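Local coordinates for protein macrophomate synthase intermolecular Diels-Alderase (Macrophoma commelinae, PDB 1IZC) that belongs to the HpcH/HpaI aldolase/citrate lyase family of TIM-barrel enzymes and binds a magnesium ion together with pyruvic acid, at residues E130-F135 with A197-I202; K137-G142 with V178-Q183; E185-V190 with M213-L218. The protein carries 1 engineered substitution. All blocks are in the same frame, centred on the assembly; numbering follows the deposited sequence.

Interaction 1 of 3, residues E130-F135 with A197-I202; sequences EEVREF and AAMPEI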
loop_
_atom_site.group_PDB
_atom_site.type_symbol
_atom_site.label_atom_id
_atom_site.label_comp_id
_atom_site.label_asym_id
_atom_site.label_seq_id
_atom_site.Cartn_x
_atom_site.Cartn_y
_atom_site.Cartn_z
ATOM N N GLU A 130 26.956 -19.465 19.767
ATOM C CA GLU A 130 26.593 -18.157 20.317
ATOM C C GLU A 130 25.561 -17.442 19.447
ATOM O O GLU A 130 24.660 -16.777 19.968
ATOM C CB GLU A 130 27.823 -17.247 20.460
ATOM C CG GLU A 130 28.834 -17.663 21.538
ATOM C CD GLU A 130 29.647 -18.904 21.177
ATOM O OE1 GLU A 130 29.775 -19.228 19.981
ATOM O OE2 GLU A 130 30.187 -19.554 22.104
ATOM N N GLU A 131 25.690 -17.559 18.130
ATOM C CA GLU A 131 24.727 -16.895 17.243
ATOM C C GLU A 131 23.332 -17.464 17.466
ATOM O O GLU A 131 22.339 -16.736 17.432
ATOM C CB GLU A 131 25.113 -17.083 15.772
ATOM C CG GLU A 131 26.428 -16.415 15.415
ATOM C CD GLU A 131 26.884 -16.721 14.009
ATOM O OE1 GLU A 131 26.664 -17.850 13.534
ATOM O OE2 GLU A 131 27.480 -15.823 13.381
ATOM N N VAL A 132 23.261 -18.772 17.686
ATOM C CA VAL A 132 21.975 -19.409 17.913
ATOM C C VAL A 132 21.404 -18.973 19.262
ATOM O O VAL A 132 20.209 -18.721 19.384
ATOM C CB VAL A 132 22.101 -20.948 17.870
ATOM C CG1 VAL A 132 20.746 -21.588 18.142
ATOM C CG2 VAL A 132 22.632 -21.386 16.504
ATOM N N ARG A 133 22.250 -18.869 20.279
ATOM C CA ARG A 133 21.746 -18.460 21.582
ATOM C C ARG A 133 21.230 -17.023 21.606
ATOM O O ARG A 133 20.403 -16.677 22.446
ATOM C CB ARG A 133 22.801 -18.721 22.665
ATOM C CG ARG A 133 23.023 -20.224 22.790
ATOM C CD ARG A 133 23.706 -20.698 24.058
ATOM N NE ARG A 133 23.511 -22.144 24.135
ATOM C CZ ARG A 133 24.480 -23.053 24.070
ATOM N NH1 ARG A 133 25.747 -22.674 23.945
ATOM N NH2 ARG A 133 24.169 -24.347 24.068
ATOM N N GLU A 134 21.694 -16.191 20.679
ATOM C CA GLU A 134 21.186 -14.826 20.617
ATOM C C GLU A 134 19.737 -14.902 20.152
ATOM O O GLU A 134 18.893 -14.110 20.584
ATOM C CB GLU A 134 22.017 -13.970 19.660
ATOM C CG GLU A 134 23.346 -13.540 20.259
ATOM C CD GLU A 134 23.177 -12.842 21.609
ATOM O OE1 GLU A 134 22.492 -11.794 21.669
ATOM O OE2 GLU A 134 23.726 -13.347 22.611
ATOM N N PHE A 135 19.436 -15.863 19.278
ATOM C CA PHE A 135 18.058 -16.018 18.821
ATOM C C PHE A 135 17.207 -16.624 19.925
ATOM O O PHE A 135 16.043 -16.275 20.087
ATOM C CB PHE A 135 17.964 -16.888 17.554
ATOM C CG PHE A 135 18.085 -16.096 16.281
ATOM C CD1 PHE A 135 19.340 -15.739 15.782
ATOM C CD2 PHE A 135 16.947 -15.633 15.630
ATOM C CE1 PHE A 135 19.456 -14.921 14.657
ATOM C CE2 PHE A 135 17.052 -14.812 14.497
ATOM C CZ PHE A 135 18.299 -14.455 14.015
ATOM N N ALA A 197 24.766 -28.822 15.971
ATOM C CA ALA A 197 23.779 -29.900 15.978
ATOM C C ALA A 197 23.489 -30.435 17.372
ATOM O O ALA A 197 22.396 -30.949 17.632
ATOM C CB ALA A 197 24.253 -31.040 15.078
ATOM N N ALA A 198 24.469 -30.303 18.259
ATOM C CA ALA A 198 24.350 -30.792 19.632
ATOM C C ALA A 198 23.653 -29.836 20.598
ATOM O O ALA A 198 23.433 -30.177 21.765
ATOM C CB ALA A 198 25.748 -31.142 20.179
ATOM N N MET A 199 23.307 -28.640 20.136
ATOM C CA MET A 199 22.644 -27.679 21.019
ATOM C C MET A 199 21.275 -28.192 21.450
ATOM O O MET A 199 20.446 -28.542 20.620
ATOM C CB MET A 199 22.471 -26.332 20.315
ATOM C CG MET A 199 23.781 -25.647 19.962
ATOM S SD MET A 199 23.452 -24.055 19.196
ATOM C CE MET A 199 22.854 -23.105 20.611
ATOM N N PRO A 200 21.021 -28.232 22.763
ATOM C CA PRO A 200 19.740 -28.706 23.296
ATOM C C PRO A 200 18.600 -27.770 22.892
ATOM O O PRO A 200 17.430 -28.159 22.861
ATOM C CB PRO A 200 19.949 -28.682 24.818
ATOM C CG PRO A 200 21.410 -28.542 25.008
ATOM C CD PRO A 200 21.909 -27.766 23.841
ATOM N N GLU A 201 18.947 -26.535 22.557
ATOM C CA GLU A 201 17.924 -25.551 22.210
ATOM C C GLU A 201 17.289 -25.684 20.830
ATOM O O GLU A 201 16.199 -25.159 20.617
ATOM C CB GLU A 201 18.475 -24.124 22.329
ATOM C CG GLU A 201 18.995 -23.755 23.720
ATOM C CD GLU A 201 20.484 -23.997 23.863
ATOM O OE1 GLU A 201 21.014 -24.919 23.201
ATOM O OE2 GLU A 201 21.129 -23.271 24.653
ATOM N N ILE A 202 17.936 -26.383 19.905
ATOM C CA ILE A 202 17.397 -26.456 18.548
ATOM C C ILE A 202 16.423 -27.579 18.252
ATOM O O ILE A 202 16.429 -28.615 18.916
ATOM C CB ILE A 202 18.532 -26.454 17.507
ATOM C CG1 ILE A 202 19.289 -27.788 17.500
ATOM C CG2 ILE A 202 19.496 -25.321 17.837
ATOM C CD1 ILE A 202 20.274 -27.916 16.328
#

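Interaction 2 of 3, residues K137-G142 with V178-Q183; sequences KEMYYG and VCIIPQ. With PYR (pyruvic acid), chain C.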
loop_
_atom_site.group_PDB
_atom_site.type_symbol
_atom_site.label_atom_id
_atom_site.label_comp_id
_atom_site.label_asym_id
_atom_site.label_seq_id
_atom_site.Cartn_x
_atom_site.Cartn_y
_atom_site.Cartn_z
ATOM N N LYS A 137 17.458 -16.050 23.017
ATOM C CA LYS A 137 17.117 -14.937 23.906
ATOM C C LYS A 137 15.946 -14.106 23.393
ATOM O O LYS A 137 15.078 -13.703 24.168
ATOM C CB LYS A 137 18.321 -14.002 24.109
ATOM C CG LYS A 137 19.503 -14.618 24.843
ATOM C CD LYS A 137 20.665 -13.625 24.884
ATOM C CE LYS A 137 21.931 -14.253 25.467
ATOM N NZ LYS A 137 23.110 -13.346 25.285
ATOM N N GLU A 138 15.917 -13.853 22.087
ATOM C CA GLU A 138 14.856 -13.033 21.508
ATOM C C GLU A 138 13.571 -13.775 21.156
ATOM O O GLU A 138 12.512 -13.156 21.012
ATOM C CB GLU A 138 15.373 -12.333 20.247
ATOM C CG GLU A 138 16.510 -11.347 20.486
ATOM C CD GLU A 138 16.129 -10.258 21.472
ATOM O OE1 GLU A 138 15.023 -9.687 21.331
ATOM O OE2 GLU A 138 16.932 -9.969 22.384
ATOM N N MET A 139 13.660 -15.092 21.025
ATOM C CA MET A 139 12.514 -15.905 20.624
ATOM C C MET A 139 11.623 -16.450 21.718
ATOM O O MET A 139 10.455 -16.772 21.485
ATOM C CB MET A 139 12.998 -17.085 19.791
ATOM C CG MET A 139 13.410 -16.726 18.378
ATOM S SD MET A 139 14.054 -18.133 17.457
ATOM C CE MET A 139 12.563 -19.207 17.397
ATOM N N TYR A 140 12.169 -16.571 22.915
ATOM C CA TYR A 140 11.397 -17.148 23.994
ATOM C C TYR A 140 11.317 -16.245 25.199
ATOM O O TYR A 140 12.251 -15.497 25.493
ATOM C CB TYR A 140 12.005 -18.501 24.396
ATOM C CG TYR A 140 12.066 -19.501 23.256
ATOM C CD1 TYR A 140 13.198 -19.602 22.446
ATOM C CD2 TYR A 140 10.975 -20.322 22.970
ATOM C CE1 TYR A 140 13.244 -20.499 21.371
ATOM C CE2 TYR A 140 11.004 -21.216 21.898
ATOM C CZ TYR A 140 12.141 -21.301 21.104
ATOM O OH TYR A 140 12.151 -22.187 20.043
ATOM N N TYR A 141 10.184 -16.318 25.888
ATOM C CA TYR A 141 9.976 -15.530 27.096
ATOM C C TYR A 141 10.761 -16.137 28.249
ATOM O O TYR A 141 11.145 -17.303 28.204
ATOM C CB TYR A 141 8.496 -15.544 27.480
ATOM C CG TYR A 141 7.595 -14.934 26.443
ATOM C CD1 TYR A 141 7.615 -13.565 26.205
ATOM C CD2 TYR A 141 6.712 -15.723 25.711
ATOM C CE1 TYR A 141 6.774 -12.989 25.263
ATOM C CE2 TYR A 141 5.868 -15.157 24.766
ATOM C CZ TYR A 141 5.903 -13.797 24.551
ATOM O OH TYR A 141 5.048 -13.240 23.640
ATOM N N GLY A 142 11.008 -15.333 29.272
ATOM C CA GLY A 142 11.691 -15.852 30.441
ATOM C C GLY A 142 10.817 -16.973 30.976
ATOM O O GLY A 142 9.595 -16.947 30.799
ATOM N N VAL A 178 6.915 -22.922 19.550
ATOM C CA VAL A 178 7.909 -22.324 18.656
ATOM C C VAL A 178 9.242 -23.054 18.550
ATOM O O VAL A 178 9.824 -23.458 19.562
ATOM C CB VAL A 178 8.149 -20.850 19.055
ATOM C CG1 VAL A 178 9.223 -20.227 18.162
ATOM C CG2 VAL A 178 6.833 -20.064 18.928
ATOM N N CYS A 179 9.724 -23.183 17.314
ATOM C CA CYS A 179 10.972 -23.893 17.012
ATOM C C CYS A 179 12.070 -23.033 16.396
ATOM O O CYS A 179 11.790 -22.055 15.685
ATOM C CB CYS A 179 10.686 -25.048 16.052
ATOM S SG CYS A 179 9.465 -26.241 16.647
ATOM N N ILE A 180 13.319 -23.420 16.671
ATOM C CA ILE A 180 14.498 -22.743 16.140
ATOM C C ILE A 180 15.233 -23.723 15.224
ATOM O O ILE A 180 15.530 -24.863 15.613
ATOM C CB ILE A 180 15.478 -22.279 17.251
ATOM C CG1 ILE A 180 14.801 -21.305 18.194
ATOM C CG2 ILE A 180 16.664 -21.566 16.623
ATOM C CD1 ILE A 180 15.772 -20.657 19.189
ATOM N N ILE A 181 15.514 -23.270 14.004
ATOM C CA ILE A 181 16.185 -24.069 12.995
ATOM C C ILE A 181 17.399 -23.343 12.401
ATOM O O ILE A 181 17.250 -22.447 11.563
ATOM C CB ILE A 181 15.215 -24.414 11.829
ATOM C CG1 ILE A 181 14.007 -25.186 12.365
ATOM C CG2 ILE A 181 15.915 -25.270 10.763
ATOM C CD1 ILE A 181 12.795 -24.303 12.636
ATOM N N PRO A 182 18.610 -23.712 12.838
ATOM C CA PRO A 182 19.804 -23.055 12.291
ATOM C C PRO A 182 20.003 -23.520 10.858
ATOM O O PRO A 182 19.724 -24.675 10.543
ATOM C CB PRO A 182 20.937 -23.588 13.168
ATOM C CG PRO A 182 20.254 -23.930 14.468
ATOM C CD PRO A 182 18.957 -24.559 13.994
ATOM N N GLN A 183 20.483 -22.629 9.996
ATOM C CA GLN A 183 20.768 -23.009 8.624
ATOM C C GLN A 183 22.287 -22.955 8.453
ATOM O O GLN A 183 22.927 -21.943 8.758
ATOM C CB GLN A 183 20.063 -22.069 7.644
ATOM C CG GLN A 183 20.411 -22.355 6.213
ATOM C CD GLN A 183 19.505 -21.636 5.243
ATOM O OE1 GLN A 183 18.953 -20.577 5.554
ATOM N NE2 GLN A 183 19.359 -22.200 4.055
HETATM C C PYR C . 21.048 -21.456 0.151
HETATM O O PYR C . 21.926 -20.582 0.286
HETATM O OXT PYR C . 21.133 -22.438 -0.627
HETATM C CA PYR C . 19.846 -21.218 1.032
HETATM O O3 PYR C . 19.732 -20.253 1.806
HETATM C CB PYR C . 18.796 -22.244 0.910
#

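Interaction 3 of 3, residues E185-V190 with M213-L218; sequences ESVKGV and MIDAGL. With MG (magnesium ion), chain B; PYR (pyruvic acid), chain C.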
loop_
_atom_site.group_PDB
_atom_site.type_symbol
_atom_site.label_atom_id
_atom_site.label_comp_id
_atom_site.label_asym_id
_atom_site.label_seq_id
_atom_site.Cartn_x
_atom_site.Cartn_y
_atom_site.Cartn_z
ATOM N N GLU A 185 25.325 -22.980 5.970
ATOM C CA GLU A 185 25.551 -22.686 4.562
ATOM C C GLU A 185 26.870 -22.001 4.266
ATOM O O GLU A 185 26.967 -21.151 3.377
ATOM C CB GLU A 185 24.392 -21.852 4.036
ATOM C CG GLU A 185 24.063 -20.636 4.866
ATOM C CD GLU A 185 22.790 -19.975 4.383
ATOM O OE1 GLU A 185 22.457 -20.205 3.212
ATOM O OE2 GLU A 185 22.133 -19.239 5.147
ATOM N N SER A 186 27.891 -22.378 5.017
ATOM C CA SER A 186 29.216 -21.821 4.801
ATOM C C SER A 186 30.241 -22.861 5.217
ATOM O O SER A 186 29.918 -23.807 5.937
ATOM C CB SER A 186 29.422 -20.547 5.619
ATOM O OG SER A 186 29.397 -20.811 7.010
ATOM N N VAL A 187 31.475 -22.678 4.762
ATOM C CA VAL A 187 32.545 -23.605 5.116
ATOM C C VAL A 187 32.737 -23.632 6.630
ATOM O O VAL A 187 32.872 -24.705 7.228
ATOM C CB VAL A 187 33.869 -23.206 4.423
ATOM C CG1 VAL A 187 35.027 -24.031 4.977
ATOM C CG2 VAL A 187 33.742 -23.425 2.923
ATOM N N LYS A 188 32.749 -22.464 7.260
ATOM C CA LYS A 188 32.918 -22.413 8.710
ATOM C C LYS A 188 31.729 -23.060 9.420
ATOM O O LYS A 188 31.886 -23.661 10.486
ATOM C CB LYS A 188 33.081 -20.966 9.184
ATOM C CG LYS A 188 34.434 -20.359 8.842
ATOM C CD LYS A 188 34.614 -19.004 9.519
ATOM C CE LYS A 188 36.028 -18.468 9.314
ATOM N NZ LYS A 188 36.225 -17.129 9.946
ATOM N N GLY A 189 30.539 -22.929 8.835
ATOM C CA GLY A 189 29.359 -23.527 9.441
ATOM C C GLY A 189 29.469 -25.046 9.450
ATOM O O GLY A 189 29.173 -25.709 10.446
ATOM N N VAL A 190 29.896 -25.596 8.324
ATOM C CA VAL A 190 30.064 -27.034 8.197
ATOM C C VAL A 190 31.168 -27.507 9.144
ATOM O O VAL A 190 31.044 -28.545 9.797
ATOM C CB VAL A 190 30.407 -27.400 6.737
ATOM C CG1 VAL A 190 30.908 -28.848 6.648
ATOM C CG2 VAL A 190 29.163 -27.225 5.867
ATOM N N MET A 213 28.140 -23.727 -1.608
ATOM C CA MET A 213 28.966 -23.910 -2.791
ATOM C C MET A 213 29.738 -22.649 -3.161
ATOM O O MET A 213 30.911 -22.715 -3.518
ATOM C CB MET A 213 28.110 -24.377 -3.964
ATOM C CG MET A 213 27.579 -25.790 -3.770
ATOM S SD MET A 213 26.730 -26.426 -5.211
ATOM C CE MET A 213 25.034 -25.864 -4.917
ATOM N N ILE A 214 29.097 -21.493 -3.063
ATOM C CA ILE A 214 29.796 -20.257 -3.388
ATOM C C ILE A 214 30.939 -20.041 -2.404
ATOM O O ILE A 214 32.064 -19.728 -2.793
ATOM C CB ILE A 214 28.825 -19.049 -3.335
ATOM C CG1 ILE A 214 27.770 -19.201 -4.433
ATOM C CG2 ILE A 214 29.594 -17.740 -3.489
ATOM C CD1 ILE A 214 26.680 -18.132 -4.403
ATOM N N ASP A 215 30.655 -20.241 -1.123
ATOM C CA ASP A 215 31.646 -20.030 -0.093
ATOM C C ASP A 215 32.793 -21.025 -0.200
ATOM O O ASP A 215 33.924 -20.702 0.144
ATOM C CB ASP A 215 30.994 -20.131 1.289
ATOM C CG ASP A 215 31.906 -19.649 2.403
ATOM O OD1 ASP A 215 32.412 -18.505 2.321
ATOM O OD2 ASP A 215 32.116 -20.411 3.370
ATOM N N ALA A 216 32.488 -22.222 -0.689
ATOM C CA ALA A 216 33.489 -23.279 -0.826
ATOM C C ALA A 216 34.246 -23.200 -2.148
ATOM O O ALA A 216 35.150 -24.000 -2.398
ATOM C CB ALA A 216 32.821 -24.646 -0.699
ATOM N N GLY A 217 33.870 -22.246 -2.995
ATOM C CA GLY A 217 34.536 -22.093 -4.275
ATOM C C GLY A 217 34.218 -23.216 -5.238
ATOM O O GLY A 217 35.024 -23.542 -6.113
ATOM N N LEU A 218 33.040 -23.811 -5.085
ATOM C CA LEU A 218 32.621 -24.904 -5.947
ATOM C C LEU A 218 31.713 -24.367 -7.041
ATOM O O LEU A 218 30.853 -23.527 -6.789
ATOM C CB LEU A 218 31.888 -25.973 -5.130
ATOM C CG LEU A 218 32.675 -26.559 -3.954
ATOM C CD1 LEU A 218 31.795 -27.518 -3.166
ATOM C CD2 LEU A 218 33.915 -27.273 -4.471
HETATM MG MG MG B . 21.429 -19.092 1.783
HETATM C C PYR C . 21.048 -21.456 0.151
HETATM O O PYR C . 21.926 -20.582 0.286
HETATM O OXT PYR C . 21.133 -22.438 -0.627
HETATM C CA PYR C . 19.846 -21.218 1.032
HETATM O O3 PYR C . 19.732 -20.253 1.806
HETATM C CB PYR C . 18.796 -22.244 0.910
HETATM O O HOH W 1 20.751 -17.752 3.378
HETATM O O HOH W 2 33.179 -19.942 5.791
HETATM O O HOH W 3 20.345 -17.993 0.118
#

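Interaction 1 of 3, residues E130-F135 with A197-I202
Arg133 on helix 129-139 forms a salt bridge with Glu201, in the loop between helix 193-197 and strand 205-207. The main bond runs from Arg133 NE to Glu201 OE2, 2.7 Å long and nearly straight, with an N-H...O angle of 168°. The oxygen sits at the guanidinium edge, almost in its plane. For its part, Glu201 OE2 is met from above the carboxylate plane. The two flat groups are turned 43° apart, which fits the uneven pairing. Arg133 NH2 adds two weak bonds, to Glu201 OE1 and Glu201 OE2, both at 3.3 Å. OE2 thus takes one strong and one weak bond, and OE1 one weak bond. The side chains cross at about a right angle. Arg133 is extended from CG to NE, while Glu201 bends at chi2 (94°), which sets its CD.

Met199 links this polar pair to the apolar part. Its CE lies over one face of the Arg133 guanidinium, 3.6 Å above the plane and offset toward the rim. Pro200 CD comes to the guanidinium edge, 4.1 Å from Arg133 NH2. Met199 and Val132 meet tip to tip, with Val132 CB 3.6 Å from Met199 CE. Val132 CG1, anti to the backbone N, also touches Ile202 CG2 at 3.9 Å.

Two other acids of the helix have partners outside this pair. Glu131 pairs through OE2 with Lys104 and through OE1 with Glu127 N, and Glu134 OE2 bridges to Lys137. Met199 to Ile202 forms a type I turn, with a weak bond from Ile202 N to Met199 O. This is the outer layer of a TIM barrel, where a helix packs against the loop leading into a later parallel strand.

Interaction 2 of 3, residues K137-G142 with V178-Q183
Met139 and Ile180 form the apolar centre of a buried contact between helix 129-139 and strand 179-184 of the TIM barrel. Met139, at the helix end, lays its sulfur beside the isoleucine, with Met139 SD 3.5 Å from Ile180 CD1. The chain then bends at chi3 (64°), and this puts CE near the start of the strand. There Met139 CE meets Val178 CG1 at 3.6 Å and lies 3.4 Å from Cys179 O. Leu110 and Leu114 of helix 107-116 extend this apolar cluster around Met139.

Tyr140 follows as the first residue to leave the helix. Its ring turns an edge to the strand. Ile180 CD1 lies close to the ring plane, beside CE1. Tyr140 CE2 is 4.0 Å from Val178 CB.

The polar edge begins at the phenol. Tyr140 OH donates to Val178 O over 2.7 Å. The hydroxyl stands above the carbonyl plane, with a C=O...O angle of 114°. Val178 O also accepts from Arg29 NH2, so two donors grip this buried oxygen.

At the far end of the segment, Gln183 belongs to the pyruvic acid pocket. Its CG is anti to the backbone N (chi1 176°) and the chain runs out extended. OE1 accepts from Arg101 NH1, while Gln183 NE2 comes within 3.0 Å of pyruvic acid O3.

Interaction 3 of 3, residues E185-V190 with M213-L218
Val187 and Asp215 join the N-terminus of helix 187-191 to the end of helix 209-215, two short helices beside the metal site of the TIM barrel. Ser186 is the N-cap of the first helix, and a Schellman motif at Gly217 ends the second.

The direct hydrogen bond across the contact runs from Val187 N to Asp215 OD2. It is 2.7 Å long and nearly straight, at 171°. OD2 uses its anti lone pair, away from OD1. Asp215 CG is anti to the backbone N (chi1 -169°), which carries the carboxyl group toward the start of helix 187-191, where OD2 meets Val187 N. One water carries the link further: water 2 donates to Asp215 OD2 at 2.7 Å and accepts from Lys188 N at 3.0 Å. OD2 therefore serves two N-H groups of the helix start, one directly and one through water. A negative charge here would suit the helix dipole.

Within 185-190, Ser186 OG accepts from Gly189 N at 3.0 Å, the capping bond. The same OG is hydrogen-bonded to Glu127 OE2. Within 213-218, Leu218 N bonds to Met213 O, and Gly217 N to Ile214 O, as the second helix closes.

Apolar contact is small. Val187 CG2 lies 3.9 Å from Ala216 CB, and it also touches Ala216 CA. Ile214 packs on Gly142 of a neighbouring subunit.

Metal binding belongs to Glu185, just ahead of the cap. Its OE1 binds magnesium at 2.1 Å. Pyruvic acid O and O3, water 1, water 3 and Asp211 complete the six ligands. Glu185 OE2 accepts from His125 N, and it also takes a 2.7 Å hydrogen bond from the metal-bound water 1.

How the interactions relate
All three interactions lie in one TIM barrel. Interactions 1 and 2 share helix 129-139, with centres about 8 Å apart. They touch where Val132 and Ile202 meet Pro182 of strand 179-184. Along the chain, both segments of interaction 2 fall between those of interaction 1. Interaction 3 is farther off, its centre about 20 Å from that of interaction 1 and about 25 Å from that of interaction 2. Its segments alternate with those of interaction 1, but it opens after interaction 2 closes. Strand 179-184 leads into helix 187-191, so one continuous run carries Gln183 and Glu185 to the pyruvic acid site.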